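Local atomic coordinates of first ORF in transposon ISC1904 (Sulfolobus solfataricus, PDB entry 3ILX), a protein that probably binds DNA and takes part in strand exchange during transposition, this chain being the serine-recombinase (resolvase-type) domain of a longer protein. Residues S43-L55 / D73-E85. Residues are numbered along the deposited sequence; the frame is centred on the assembly and turned at random.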
loop_
_atom_site.group_PDB
_atom_site.type_symbol
_atom_site.label_atom_id
_atom_site.label_comp_id
_atom_site.label_asym_id
_atom_site.label_seq_id
_atom_site.Cartn_x
_atom_site.Cartn_y
_atom_site.Cartn_z
ATOM N N SER A 43 -3.592 -12.994 0.144
ATOM C CA SER A 43 -3.959 -11.759 -0.510
ATOM C C SER A 43 -2.746 -10.852 -0.685
ATOM O O SER A 43 -1.818 -10.863 0.128
ATOM C CB SER A 43 -5.050 -11.061 0.332
ATOM O OG SER A 43 -5.322 -9.750 -0.133
ATOM N N GLY A 44 -2.746 -10.088 -1.764
ATOM C CA GLY A 44 -1.790 -8.990 -1.912
ATOM C C GLY A 44 -1.848 -7.937 -0.811
ATOM O O GLY A 44 -0.874 -7.182 -0.622
ATOM N N LEU A 45 -2.968 -7.874 -0.092
ATOM C CA LEU A 45 -3.108 -6.990 1.064
ATOM C C LEU A 45 -2.376 -7.518 2.300
ATOM O O LEU A 45 -2.195 -6.776 3.270
ATOM C CB LEU A 45 -4.591 -6.843 1.459
ATOM C CG LEU A 45 -5.443 -5.959 0.557
ATOM C CD1 LEU A 45 -6.899 -6.154 0.874
ATOM C CD2 LEU A 45 -5.047 -4.485 0.770
ATOM N N ASN A 46 -2.025 -8.808 2.305
ATOM C CA ASN A 46 -1.509 -9.434 3.546
ATOM C C ASN A 46 -0.008 -9.133 3.692
ATOM O O ASN A 46 0.835 -9.642 2.935
ATOM C CB ASN A 46 -1.824 -10.931 3.569
ATOM C CG ASN A 46 -1.228 -11.669 4.791
ATOM O OD1 ASN A 46 -0.567 -11.085 5.650
ATOM N ND2 ASN A 46 -1.466 -12.972 4.845
HETATM N N MSE A 47 0.301 -8.244 4.626
HETATM C CA MSE A 47 1.676 -7.775 4.847
HETATM C C MSE A 47 2.527 -8.781 5.671
HETATM O O MSE A 47 3.727 -8.555 5.895
HETATM C CB MSE A 47 1.663 -6.406 5.530
HETATM C CG MSE A 47 0.915 -5.330 4.778
HETATM SE SE MSE A 47 2.017 -4.770 3.317
HETATM C CE MSE A 47 1.472 -6.088 1.973
ATOM N N LYS A 48 1.908 -9.888 6.087
ATOM C CA LYS A 48 2.615 -10.955 6.797
ATOM C C LYS A 48 2.992 -12.157 5.919
ATOM O O LYS A 48 3.568 -13.128 6.414
ATOM C CB LYS A 48 1.820 -11.391 8.040
ATOM C CG LYS A 48 1.601 -10.257 9.034
ATOM C CD LYS A 48 0.664 -10.640 10.221
ATOM C CE LYS A 48 0.337 -9.411 11.053
ATOM N NZ LYS A 48 -0.047 -9.660 12.506
ATOM N N ARG A 49 2.691 -12.091 4.615
ATOM C CA ARG A 49 3.095 -13.171 3.695
ATOM C C ARG A 49 4.596 -13.496 3.865
ATOM O O ARG A 49 5.456 -12.618 3.688
ATOM C CB ARG A 49 2.853 -12.758 2.244
ATOM C CG ARG A 49 1.437 -12.950 1.691
ATOM C CD ARG A 49 1.357 -12.378 0.254
ATOM N NE ARG A 49 1.423 -10.933 0.300
ATOM C CZ ARG A 49 1.934 -10.162 -0.654
ATOM N NH1 ARG A 49 1.919 -8.850 -0.500
ATOM N NH2 ARG A 49 2.470 -10.678 -1.752
ATOM N N LYS A 50 4.909 -14.743 4.201
ATOM C CA LYS A 50 6.313 -15.169 4.414
ATOM C C LYS A 50 7.176 -15.007 3.193
ATOM O O LYS A 50 8.317 -14.570 3.296
ATOM C CB LYS A 50 6.387 -16.642 4.772
ATOM C CG LYS A 50 5.259 -17.091 5.628
ATOM C CD LYS A 50 5.525 -16.857 7.089
ATOM C CE LYS A 50 4.727 -17.892 7.886
ATOM N NZ LYS A 50 4.470 -17.492 9.305
ATOM N N GLY A 51 6.637 -15.413 2.044
ATOM C CA GLY A 51 7.360 -15.307 0.796
ATOM C C GLY A 51 7.681 -13.846 0.497
ATOM O O GLY A 51 8.839 -13.514 0.212
ATOM N N PHE A 52 6.672 -12.971 0.571
ATOM C CA PHE A 52 6.849 -11.555 0.200
ATOM C C PHE A 52 7.840 -10.865 1.127
ATOM O O PHE A 52 8.656 -10.061 0.667
ATOM C CB PHE A 52 5.503 -10.834 0.249
ATOM C CG PHE A 52 5.587 -9.322 0.164
ATOM C CD1 PHE A 52 5.682 -8.680 -1.071
ATOM C CD2 PHE A 52 5.457 -8.541 1.319
ATOM C CE1 PHE A 52 5.743 -7.283 -1.131
ATOM C CE2 PHE A 52 5.469 -7.168 1.251
ATOM C CZ PHE A 52 5.606 -6.537 -0.009
ATOM N N LEU A 53 7.746 -11.184 2.422
ATOM C CA LEU A 53 8.664 -10.659 3.431
ATOM C C LEU A 53 10.111 -11.149 3.241
ATOM O O LEU A 53 11.045 -10.343 3.339
ATOM C CB LEU A 53 8.167 -10.972 4.843
ATOM C CG LEU A 53 6.904 -10.236 5.265
ATOM C CD1 LEU A 53 6.453 -10.712 6.661
ATOM C CD2 LEU A 53 7.157 -8.715 5.244
ATOM N N LYS A 54 10.286 -12.443 2.940
ATOM C CA LYS A 54 11.614 -12.974 2.581
ATOM C C LYS A 54 12.175 -12.175 1.393
ATOM O O LYS A 54 13.306 -11.661 1.431
ATOM C CB LYS A 54 11.540 -14.463 2.251
ATOM C CG LYS A 54 12.857 -15.070 1.750
ATOM C CD LYS A 54 12.637 -16.518 1.314
ATOM C CE LYS A 54 13.802 -17.060 0.463
ATOM N NZ LYS A 54 15.003 -17.220 1.322
ATOM N N LEU A 55 11.353 -12.034 0.364
ATOM C CA LEU A 55 11.731 -11.301 -0.828
ATOM C C LEU A 55 12.139 -9.848 -0.542
ATOM O O LEU A 55 13.184 -9.408 -1.002
ATOM C CB LEU A 55 10.599 -11.343 -1.866
ATOM C CG LEU A 55 10.801 -10.603 -3.195
ATOM C CD1 LEU A 55 12.131 -10.962 -3.903
ATOM C CD2 LEU A 55 9.587 -10.875 -4.137
ATOM N N ASP A 73 -0.092 -6.670 -9.455
ATOM C CA ASP A 73 -0.859 -7.037 -8.228
ATOM C C ASP A 73 -0.515 -8.422 -7.663
ATOM O O ASP A 73 -0.910 -8.757 -6.538
ATOM C CB ASP A 73 -2.374 -6.808 -8.364
ATOM C CG ASP A 73 -3.112 -8.008 -8.927
ATOM O OD1 ASP A 73 -2.455 -8.923 -9.480
ATOM O OD2 ASP A 73 -4.365 -8.031 -8.833
ATOM N N ARG A 74 0.294 -9.197 -8.390
ATOM C CA ARG A 74 0.888 -10.374 -7.755
ATOM C C ARG A 74 1.721 -9.990 -6.527
ATOM O O ARG A 74 1.677 -10.688 -5.494
ATOM C CB ARG A 74 1.731 -11.186 -8.739
ATOM C CG ARG A 74 0.915 -11.821 -9.915
ATOM C CD ARG A 74 -0.239 -12.692 -9.367
ATOM N NE ARG A 74 -1.469 -11.930 -9.134
ATOM C CZ ARG A 74 -2.591 -12.446 -8.620
ATOM N NH1 ARG A 74 -2.626 -13.731 -8.227
ATOM N NH2 ARG A 74 -3.682 -11.673 -8.489
ATOM N N LEU A 75 2.467 -8.894 -6.620
ATOM C CA LEU A 75 3.321 -8.470 -5.486
ATOM C C LEU A 75 2.531 -7.850 -4.359
ATOM O O LEU A 75 2.684 -8.247 -3.199
ATOM C CB LEU A 75 4.471 -7.523 -5.927
ATOM C CG LEU A 75 5.657 -8.334 -6.471
ATOM C CD1 LEU A 75 6.613 -7.462 -7.343
ATOM C CD2 LEU A 75 6.403 -9.077 -5.330
ATOM N N VAL A 76 1.723 -6.844 -4.682
ATOM C CA VAL A 76 0.930 -6.124 -3.683
ATOM C C VAL A 76 -0.305 -5.545 -4.328
ATOM O O VAL A 76 -0.330 -5.305 -5.555
ATOM C CB VAL A 76 1.695 -4.911 -3.037
ATOM C CG1 VAL A 76 2.713 -5.379 -2.001
ATOM C CG2 VAL A 76 2.363 -4.039 -4.113
ATOM N N ARG A 77 -1.315 -5.287 -3.513
ATOM C CA ARG A 77 -2.513 -4.573 -3.973
ATOM C C ARG A 77 -2.285 -3.052 -3.930
ATOM O O ARG A 77 -2.810 -2.332 -4.749
ATOM C CB ARG A 77 -3.712 -4.987 -3.104
ATOM C CG ARG A 77 -5.035 -4.201 -3.280
ATOM C CD ARG A 77 -5.636 -4.382 -4.653
ATOM N NE ARG A 77 -5.891 -5.797 -4.933
ATOM C CZ ARG A 77 -5.784 -6.379 -6.134
ATOM N NH1 ARG A 77 -5.440 -5.683 -7.233
ATOM N NH2 ARG A 77 -6.022 -7.686 -6.240
ATOM N N PHE A 78 -1.530 -2.568 -2.952
ATOM C CA PHE A 78 -1.223 -1.125 -2.847
ATOM C C PHE A 78 0.271 -1.009 -2.662
ATOM O O PHE A 78 0.850 -1.891 -2.042
ATOM C CB PHE A 78 -1.878 -0.510 -1.591
ATOM C CG PHE A 78 -3.381 -0.405 -1.681
ATOM C CD1 PHE A 78 -3.977 0.571 -2.499
ATOM C CD2 PHE A 78 -4.189 -1.283 -0.967
ATOM C CE1 PHE A 78 -5.388 0.673 -2.603
ATOM C CE2 PHE A 78 -5.613 -1.209 -1.052
ATOM C CZ PHE A 78 -6.213 -0.228 -1.876
ATOM N N GLY A 79 0.872 0.087 -3.133
ATOM C CA GLY A 79 2.279 0.402 -2.824
ATOM C C GLY A 79 3.267 -0.198 -3.800
ATOM O O GLY A 79 4.496 -0.169 -3.571
ATOM N N PHE A 80 2.771 -0.724 -4.912
ATOM C CA PHE A 80 3.714 -1.178 -5.940
ATOM C C PHE A 80 4.814 -0.117 -6.208
ATOM O O PHE A 80 5.983 -0.450 -6.363
ATOM C CB PHE A 80 2.989 -1.620 -7.226
ATOM C CG PHE A 80 3.896 -2.308 -8.227
ATOM C CD1 PHE A 80 4.150 -3.660 -8.139
ATOM C CD2 PHE A 80 4.483 -1.585 -9.256
ATOM C CE1 PHE A 80 4.971 -4.310 -9.075
ATOM C CE2 PHE A 80 5.333 -2.223 -10.219
ATOM C CZ PHE A 80 5.581 -3.574 -10.122
ATOM N N GLU A 81 4.443 1.151 -6.182
ATOM C CA GLU A 81 5.379 2.249 -6.441
ATOM C C GLU A 81 6.426 2.333 -5.350
ATOM O O GLU A 81 7.563 2.634 -5.636
ATOM C CB GLU A 81 4.669 3.590 -6.549
ATOM C CG GLU A 81 3.641 3.688 -7.681
ATOM C CD GLU A 81 2.247 3.200 -7.281
ATOM O OE1 GLU A 81 2.058 2.442 -6.278
ATOM O OE2 GLU A 81 1.331 3.583 -8.014
ATOM N N ILE A 82 6.048 2.076 -4.092
ATOM C CA ILE A 82 7.047 2.052 -3.023
ATOM C C ILE A 82 8.043 0.923 -3.324
ATOM O O ILE A 82 9.249 1.125 -3.270
ATOM C CB ILE A 82 6.402 1.882 -1.610
ATOM C CG1 ILE A 82 5.606 3.135 -1.254
ATOM C CG2 ILE A 82 7.491 1.589 -0.513
ATOM C CD1 ILE A 82 4.574 2.862 -0.162
ATOM N N LEU A 83 7.549 -0.253 -3.697
ATOM C CA LEU A 83 8.483 -1.347 -3.997
ATOM C C LEU A 83 9.473 -0.997 -5.093
ATOM O O LEU A 83 10.636 -1.392 -5.026
ATOM C CB LEU A 83 7.757 -2.644 -4.368
ATOM C CG LEU A 83 6.872 -3.188 -3.257
ATOM C CD1 LEU A 83 6.147 -4.415 -3.808
ATOM C CD2 LEU A 83 7.697 -3.575 -2.000
ATOM N N GLU A 84 8.999 -0.288 -6.119
ATOM C CA GLU A 84 9.856 0.088 -7.229
ATOM C C GLU A 84 10.955 1.069 -6.774
ATOM O O GLU A 84 12.094 1.033 -7.243
ATOM C CB GLU A 84 9.024 0.761 -8.310
ATOM C CG GLU A 84 8.038 -0.139 -9.055
ATOM C CD GLU A 84 7.324 0.636 -10.171
ATOM O OE1 GLU A 84 6.603 1.641 -9.893
ATOM O OE2 GLU A 84 7.506 0.259 -11.334
ATOM N N GLU A 85 10.597 1.957 -5.856
ATOM C CA GLU A 85 11.561 2.907 -5.330
ATOM C C GLU A 85 12.617 2.131 -4.559
ATOM O O GLU A 85 13.821 2.376 -4.720
ATOM C CB GLU A 85 10.873 3.951 -4.453
ATOM C CG GLU A 85 10.026 4.981 -5.200
ATOM C CD GLU A 85 10.849 5.905 -6.050
ATOM O OE1 GLU A 85 12.019 6.180 -5.709
ATOM O OE2 GLU A 85 10.321 6.398 -7.066
HETATM O O HOH W 1 -1.015 -4.418 -0.530
#
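The carbonyl oxygen of Leu75 is gripped end-on by the Arg49 guanidinium, NH1 at 2.9 Å and NH2 at 2.8 Å from Leu75 O, with the oxygen close to the guanidinium plane. NH1 lies in the carbonyl plane, whereas NH2 is tilted 34° from it. The Arg49 chain, bent at chi3 (-71°), brings NH1 and NH2 to Leu75 O. Arg49 NE donates to Asn46 O, also near the guanidinium plane, at 3.0 Å, which helps to fix the rotation of the group; NH2 is also bonded to Tyr8 OH. Phe52 CB lies above one guanidinium face and Gly44 CA above the opposite one, both offset toward the rim. With CG anti to the backbone N (chi1 168°), the Phe52 ring reaches Val76, whose CG1 lies 3.7 Å from Phe52 CE1, while Leu83 CD1 meets the ring edge. Leu55 CD2 touches Leu75 CD2 beyond. At the type I turn Ser43-Asn46, Arg77 N makes a weak bond to Gly44 O (3.5 Å), and a water donates to Gly44 O and accepts from Phe78 N, bridging the two backbones. Leu45 CD2 comes to the Phe78 ring edge, 3.7 Å from Phe78 CD2. In this resolvase-type domain the contact joins the turns before helix 50-60, and the start of that helix, to helix 72-75, the link after it and helix 80-89. Tyr8 of strand 4-11 touches Phe52, Leu55 and Leu75, Ile115 of helix 105-125 meets Leu45 and Phe78, and Phe78 stacks on Phe78 of the second subunit.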